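Local coordinates for putative cell adhesion protein (Bacteroides thetaiotaomicron, PDB 4DGU) that probably serves as a pilus subunit in bacterial cell adhesion, belongs to the fimbrillin-like family and binds zinc ions, at residues F34-S39 and L123-M128; H82-T87 and Q105-G110. One frame throughout, in Å; residues are numbered along the deposited sequence. Where two conformers were deposited one is given.

Contact 1 (F34-S39 and L123-M128); sequences FPARNS and LKFKRM
The carbonyl oxygen of Phe34 is gripped end-on by the guanidinium of Arg127, with NH1 2.9 Å and NH2 3.0 Å from Phe34 O. NH1 approaches in the carbonyl plane on a lone pair, while NH2 stands above that plane; both bonds are bent, at 146° and 143°. The oxygen itself lies in the plane of the guanidinium, and Phe34 CB sits over one face of the group, 3.5 Å from Arg127 NH1. A bend at chi3 (-76°) sets NE of Arg127 for its salt bridge to Glu106, and NH1 is also hydrogen-bonded to Ser30 OG. An alanine at Arg127 would probably leave the Phe34 carbonyl without these two donors and the Glu106 carboxylate without its charged mate. Ser39 OG lies at the guanidinium edge, but its hydrogen bond goes to Glu106. Beside this polar cluster, Ala36 CB packs on Phe125 CB at 3.8 Å. The short, weakly bonded helix 36-39 lies against strand 120-135, with Ala36 and Phe125 both touching Ile18 of strand 13-20, and Phe125 and Arg127 packing on Leu108 of strand 108-114, while the hydroxyl of Tyr246 of the second subunit is hydrogen-bonded to Arg127 N.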
loop_
_atom_site.group_PDB
_atom_site.type_symbol
_atom_site.label_atom_id
_atom_site.label_comp_id
_atom_site.label_asym_id
_atom_site.label_seq_id
_atom_site.Cartn_x
_atom_site.Cartn_y
_atom_site.Cartn_z
ATOM N N PHE A 34 -20.254 -1.401 -12.712
ATOM C CA PHE A 34 -21.660 -1.719 -12.572
ATOM C C PHE A 34 -22.479 -0.451 -12.288
ATOM O O PHE A 34 -22.817 -0.181 -11.128
ATOM C CB PHE A 34 -21.840 -2.753 -11.468
ATOM C CG PHE A 34 -21.073 -4.024 -11.719
ATOM C CD1 PHE A 34 -21.498 -4.932 -12.682
ATOM C CD2 PHE A 34 -19.935 -4.329 -10.972
ATOM C CE1 PHE A 34 -20.794 -6.123 -12.895
ATOM C CE2 PHE A 34 -19.233 -5.519 -11.186
ATOM C CZ PHE A 34 -19.667 -6.411 -12.144
ATOM N N PRO A 35 -22.795 0.356 -13.327
ATOM C CA PRO A 35 -23.580 1.603 -13.092
ATOM C C PRO A 35 -24.956 1.331 -12.480
ATOM O O PRO A 35 -25.590 0.363 -12.858
ATOM C CB PRO A 35 -23.707 2.214 -14.501
ATOM C CG PRO A 35 -22.623 1.582 -15.302
ATOM C CD PRO A 35 -22.451 0.197 -14.756
ATOM N N ALA A 36 -25.415 2.173 -11.536
ATOM C CA ALA A 36 -26.720 2.000 -10.866
ATOM C C ALA A 36 -27.870 1.902 -11.882
ATOM O O ALA A 36 -28.766 1.080 -11.674
ATOM C CB ALA A 36 -26.971 3.115 -9.865
ATOM N N ARG A 37 -27.809 2.684 -13.001
ATOM C CA ARG A 37 -28.816 2.703 -14.068
ATOM C C ARG A 37 -28.943 1.324 -14.769
ATOM O O ARG A 37 -29.952 1.068 -15.429
ATOM C CB ARG A 37 -28.509 3.817 -15.099
ATOM C CG ARG A 37 -27.270 3.585 -15.979
ATOM C CD ARG A 37 -26.933 4.780 -16.869
ATOM N NE ARG A 37 -25.795 5.548 -16.347
ATOM C CZ ARG A 37 -24.520 5.297 -16.631
ATOM N NH1 ARG A 37 -24.194 4.296 -17.441
ATOM N NH2 ARG A 37 -23.558 6.038 -16.097
ATOM N N ASN A 38 -27.910 0.455 -14.657
ATOM C CA ASN A 38 -27.930 -0.885 -15.275
ATOM C C ASN A 38 -28.673 -1.892 -14.369
ATOM O O ASN A 38 -29.146 -2.906 -14.862
ATOM C CB ASN A 38 -26.511 -1.383 -15.604
ATOM C CG ASN A 38 -25.874 -0.715 -16.809
ATOM O OD1 ASN A 38 -26.349 0.299 -17.339
ATOM N ND2 ASN A 38 -24.771 -1.273 -17.269
ATOM N N SER A 39 -28.804 -1.584 -13.065
ATOM C CA SER A 39 -29.536 -2.378 -12.060
ATOM C C SER A 39 -30.947 -1.863 -11.906
ATOM O O SER A 39 -31.904 -2.635 -11.966
ATOM C CB SER A 39 -28.834 -2.303 -10.712
ATOM O OG SER A 39 -27.580 -2.959 -10.773
ATOM N N LEU A 123 -31.431 10.739 -8.142
ATOM C CA LEU A 123 -30.988 9.962 -6.997
ATOM C C LEU A 123 -29.594 9.433 -7.268
ATOM O O LEU A 123 -29.393 8.758 -8.285
ATOM C CB LEU A 123 -31.954 8.790 -6.684
ATOM C CG LEU A 123 -33.277 9.131 -6.031
ATOM C CD1 LEU A 123 -34.198 7.973 -6.128
ATOM C CD2 LEU A 123 -33.098 9.493 -4.552
ATOM N N LYS A 124 -28.641 9.744 -6.352
ATOM C CA LYS A 124 -27.225 9.328 -6.434
ATOM C C LYS A 124 -27.031 8.066 -5.598
ATOM O O LYS A 124 -26.892 8.132 -4.364
ATOM C CB LYS A 124 -26.259 10.454 -5.985
ATOM C CG LYS A 124 -26.497 11.834 -6.630
ATOM C CD LYS A 124 -25.941 11.945 -8.030
ATOM C CE LYS A 124 -25.693 13.378 -8.437
ATOM N NZ LYS A 124 -24.399 13.900 -7.897
ATOM N N PHE A 125 -27.018 6.907 -6.289
ATOM C CA PHE A 125 -26.894 5.631 -5.620
ATOM C C PHE A 125 -25.443 5.187 -5.336
ATOM O O PHE A 125 -24.560 5.224 -6.203
ATOM C CB PHE A 125 -27.591 4.539 -6.430
ATOM C CG PHE A 125 -29.089 4.538 -6.247
ATOM C CD1 PHE A 125 -29.908 5.315 -7.064
ATOM C CD2 PHE A 125 -29.687 3.760 -5.252
ATOM C CE1 PHE A 125 -31.296 5.304 -6.890
ATOM C CE2 PHE A 125 -31.071 3.763 -5.077
ATOM C CZ PHE A 125 -31.866 4.532 -5.896
ATOM N N LYS A 126 -25.220 4.796 -4.082
ATOM C CA LYS A 126 -24.046 4.120 -3.576
ATOM C C LYS A 126 -24.353 2.604 -3.587
ATOM O O LYS A 126 -25.490 2.245 -3.269
ATOM C CB LYS A 126 -23.747 4.572 -2.127
ATOM C CG LYS A 126 -23.364 6.022 -1.932
ATOM C CD LYS A 126 -23.180 6.342 -0.457
ATOM C CE LYS A 126 -22.768 7.779 -0.195
ATOM N NZ LYS A 126 -22.837 8.076 1.268
ATOM N N ARG A 127 -23.378 1.721 -3.922
ATOM C CA ARG A 127 -23.550 0.266 -3.778
ATOM C C ARG A 127 -23.018 -0.053 -2.373
ATOM O O ARG A 127 -21.852 0.258 -2.091
ATOM C CB ARG A 127 -22.846 -0.537 -4.887
ATOM C CG ARG A 127 -23.074 -2.057 -4.807
ATOM C CD ARG A 127 -22.654 -2.784 -6.068
ATOM N NE ARG A 127 -23.622 -2.616 -7.158
ATOM C CZ ARG A 127 -23.457 -1.830 -8.226
ATOM N NH1 ARG A 127 -22.336 -1.155 -8.397
ATOM N NH2 ARG A 127 -24.410 -1.741 -9.146
HETATM N N MSE A 128 -23.896 -0.563 -1.471
HETATM C CA MSE A 128 -23.585 -0.825 -0.049
HETATM C C MSE A 128 -22.983 -2.211 0.164
HETATM O O MSE A 128 -22.323 -2.444 1.186
HETATM C CB MSE A 128 -24.820 -0.629 0.849
HETATM C CG MSE A 128 -25.631 0.644 0.543
HETATM SE SE MSE A 128 -24.550 2.262 0.418
HETATM C CE MSE A 128 -23.865 2.412 2.291
#

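Contact 2 (H82-T87 and Q105-G110). With ZN (zinc ion), chain D.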
loop_
_atom_site.group_PDB
_atom_site.type_symbol
_atom_site.label_atom_id
_atom_site.label_comp_id
_atom_site.label_asym_id
_atom_site.label_seq_id
_atom_site.Cartn_x
_atom_site.Cartn_y
_atom_site.Cartn_z
ATOM N N HIS A 82 -33.888 2.968 -1.268
ATOM C CA HIS A 82 -33.323 1.620 -1.195
ATOM C C HIS A 82 -33.661 0.836 -2.446
ATOM O O HIS A 82 -34.787 0.903 -2.926
ATOM C CB HIS A 82 -33.838 0.852 0.039
ATOM C CG HIS A 82 -33.301 1.349 1.342
ATOM N ND1 HIS A 82 -32.143 0.830 1.898
ATOM C CD2 HIS A 82 -33.792 2.309 2.161
ATOM C CE1 HIS A 82 -31.967 1.484 3.036
ATOM N NE2 HIS A 82 -32.930 2.389 3.236
ATOM N N TYR A 83 -32.672 0.108 -2.976
ATOM C CA TYR A 83 -32.831 -0.802 -4.097
ATOM C C TYR A 83 -32.069 -2.087 -3.800
ATOM O O TYR A 83 -30.878 -2.029 -3.556
ATOM C CB TYR A 83 -32.417 -0.236 -5.468
ATOM C CG TYR A 83 -32.701 -1.256 -6.550
ATOM C CD1 TYR A 83 -34.007 -1.499 -6.979
ATOM C CD2 TYR A 83 -31.687 -2.079 -7.044
ATOM C CE1 TYR A 83 -34.289 -2.507 -7.899
ATOM C CE2 TYR A 83 -31.958 -3.097 -7.961
ATOM C CZ TYR A 83 -33.261 -3.300 -8.392
ATOM O OH TYR A 83 -33.535 -4.292 -9.300
ATOM N N PRO A 84 -32.734 -3.262 -3.813
ATOM C CA PRO A 84 -34.181 -3.498 -4.067
ATOM C C PRO A 84 -35.086 -2.870 -2.980
ATOM O O PRO A 84 -34.587 -2.484 -1.917
ATOM C CB PRO A 84 -34.278 -5.033 -4.073
ATOM C CG PRO A 84 -32.872 -5.535 -4.303
ATOM C CD PRO A 84 -32.020 -4.531 -3.578
ATOM N N ALA A 85 -36.404 -2.761 -3.241
ATOM C CA ALA A 85 -37.380 -2.185 -2.298
ATOM C C ALA A 85 -37.416 -2.940 -0.946
ATOM O O ALA A 85 -37.146 -4.139 -0.894
ATOM C CB ALA A 85 -38.771 -2.183 -2.918
ATOM N N LEU A 86 -37.761 -2.230 0.134
ATOM C CA LEU A 86 -37.871 -2.794 1.477
ATOM C C LEU A 86 -39.164 -3.562 1.682
ATOM O O LEU A 86 -40.135 -3.358 0.944
ATOM C CB LEU A 86 -37.842 -1.670 2.530
ATOM C CG LEU A 86 -36.706 -0.667 2.508
ATOM C CD1 LEU A 86 -36.998 0.468 3.465
ATOM C CD2 LEU A 86 -35.382 -1.330 2.843
ATOM N N THR A 87 -39.207 -4.350 2.790
ATOM C CA THR A 87 -40.385 -5.050 3.317
ATOM C C THR A 87 -41.324 -3.974 3.922
ATOM O O THR A 87 -40.851 -2.870 4.234
ATOM C CB THR A 87 -39.960 -6.102 4.346
ATOM N N GLN A 105 -27.478 -10.946 -3.351
ATOM C CA GLN A 105 -28.141 -9.854 -4.061
ATOM C C GLN A 105 -27.547 -8.521 -3.602
ATOM O O GLN A 105 -27.381 -8.290 -2.406
ATOM C CB GLN A 105 -29.678 -9.933 -3.827
ATOM C CG GLN A 105 -30.544 -8.715 -4.237
ATOM C CD GLN A 105 -30.516 -8.369 -5.715
ATOM O OE1 GLN A 105 -30.228 -7.231 -6.105
ATOM N NE2 GLN A 105 -30.804 -9.332 -6.586
ATOM N N GLU A 106 -27.216 -7.654 -4.567
ATOM C CA GLU A 106 -26.699 -6.308 -4.311
ATOM C C GLU A 106 -27.742 -5.430 -3.602
ATOM O O GLU A 106 -28.948 -5.628 -3.806
ATOM C CB GLU A 106 -26.288 -5.617 -5.633
ATOM C CG GLU A 106 -27.439 -5.256 -6.565
ATOM C CD GLU A 106 -27.080 -4.633 -7.899
ATOM O OE1 GLU A 106 -25.935 -4.150 -8.066
ATOM O OE2 GLU A 106 -27.964 -4.629 -8.786
ATOM N N HIS A 107 -27.268 -4.457 -2.797
ATOM C CA HIS A 107 -28.100 -3.500 -2.095
ATOM C C HIS A 107 -27.521 -2.122 -2.290
ATOM O O HIS A 107 -26.328 -1.883 -2.044
ATOM C CB HIS A 107 -28.247 -3.858 -0.613
ATOM C CG HIS A 107 -29.146 -5.040 -0.399
ATOM N ND1 HIS A 107 -30.533 -4.919 -0.490
ATOM C CD2 HIS A 107 -28.829 -6.336 -0.193
ATOM C CE1 HIS A 107 -31.006 -6.133 -0.302
ATOM N NE2 HIS A 107 -30.020 -7.018 -0.122
ATOM N N LEU A 108 -28.352 -1.242 -2.836
ATOM C CA LEU A 108 -27.998 0.132 -3.174
ATOM C C LEU A 108 -28.831 1.116 -2.351
ATOM O O LEU A 108 -29.993 0.858 -2.000
ATOM C CB LEU A 108 -28.154 0.404 -4.699
ATOM C CG LEU A 108 -27.943 -0.799 -5.683
ATOM C CD1 LEU A 108 -28.358 -0.431 -7.096
ATOM C CD2 LEU A 108 -26.530 -1.250 -5.727
ATOM N N PHE A 109 -28.189 2.227 -2.005
ATOM C CA PHE A 109 -28.794 3.293 -1.235
ATOM C C PHE A 109 -28.498 4.604 -1.922
ATOM O O PHE A 109 -27.342 4.901 -2.209
ATOM C CB PHE A 109 -28.306 3.283 0.226
ATOM C CG PHE A 109 -28.998 4.314 1.073
ATOM C CD1 PHE A 109 -30.305 4.120 1.500
ATOM C CD2 PHE A 109 -28.365 5.507 1.401
ATOM C CE1 PHE A 109 -30.956 5.085 2.256
ATOM C CE2 PHE A 109 -29.013 6.463 2.168
ATOM C CZ PHE A 109 -30.301 6.239 2.601
ATOM N N GLY A 110 -29.555 5.361 -2.222
ATOM C CA GLY A 110 -29.430 6.630 -2.923
ATOM C C GLY A 110 -29.960 7.803 -2.139
ATOM O O GLY A 110 -30.802 7.639 -1.255
HETATM ZN ZN ZN D . -30.274 -9.156 0.070
HETATM O O HOH W 1 -30.350 -0.903 0.334
HETATM O O HOH W 2 -32.208 -2.617 -0.476
HETATM O O HOH W 3 -28.381 -10.077 -0.696
HETATM O O HOH W 4 -30.488 -9.582 2.304
#
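Pro84 and His107 meet beside a zinc ion, the proline ring crossing the imidazole at about a right angle with Pro84 CD 3.4 Å from His107 ND1. The metal is bound by His107 NE2 at 2.2 Å and by two waters. One of these waters donates to Gln105 O, tying the ion's shell back to the backbone two residues before the histidine. On the other side of the imidazole, ND1 donates to a further water lying in the ring plane, 2.8 Å from His107 ND1, and this water in turn donates to Pro84 O; held at NE2 by the metal and at ND1 by the water, the ring has little freedom to turn. The carbonyl of the cis peptide between Tyr83 and Pro84 belongs to the antiparallel hydrogen-bonded pair of Tyr83 with Leu108: Leu108 N donates to Tyr83 O (2.7 Å, 173°) and Tyr83 N to Leu108 O (2.9 Å). Their side chains lie side by side, Tyr83 CD2 touching Leu108 CD1 at 3.7 Å, with the Tyr83 hydroxyl hydrogen-bonded to Glu44 OE1. The opposite face of the sheet carries the non-hydrogen-bonded pair His82 and Phe109, whose rings meet obliquely with planes at 59°. With Phe109 CG anti to the backbone N (chi1 -176°), its CD1 lies over one face of the His82 ring and Leu86 CD2 over the other; an edge water links His82 ND1 to Leu108 O, and NE2 is hydrogen-bonded to Leu160 O. With His107 ND1 a donor, NE2 is left to offer its lone pair to zinc, and the water bridge to Pro84 would probably favour that tautomer.

Overall arrangement
From the N terminus, the chain passes through strand 13-20 to segment 34-39, whose meeting with 123-128 in contact 1 closes a long loop. Contact 2 lies wholly within that loop: 82-87, at the end of strand 77-83, meets 105-110, closing a smaller loop that holds helix 88-91 and strand 98-102, a member of the second, antiparallel sheet. The two contacts nest without crossing, and their centres are about 10 Å apart. They also touch directly, Met128 N lying 2.8 Å from His107 O in a probable hydrogen bond, and neighbouring strands 108-114 and 120-135 join them within the mixed sheet of this fimbrillin-like fold.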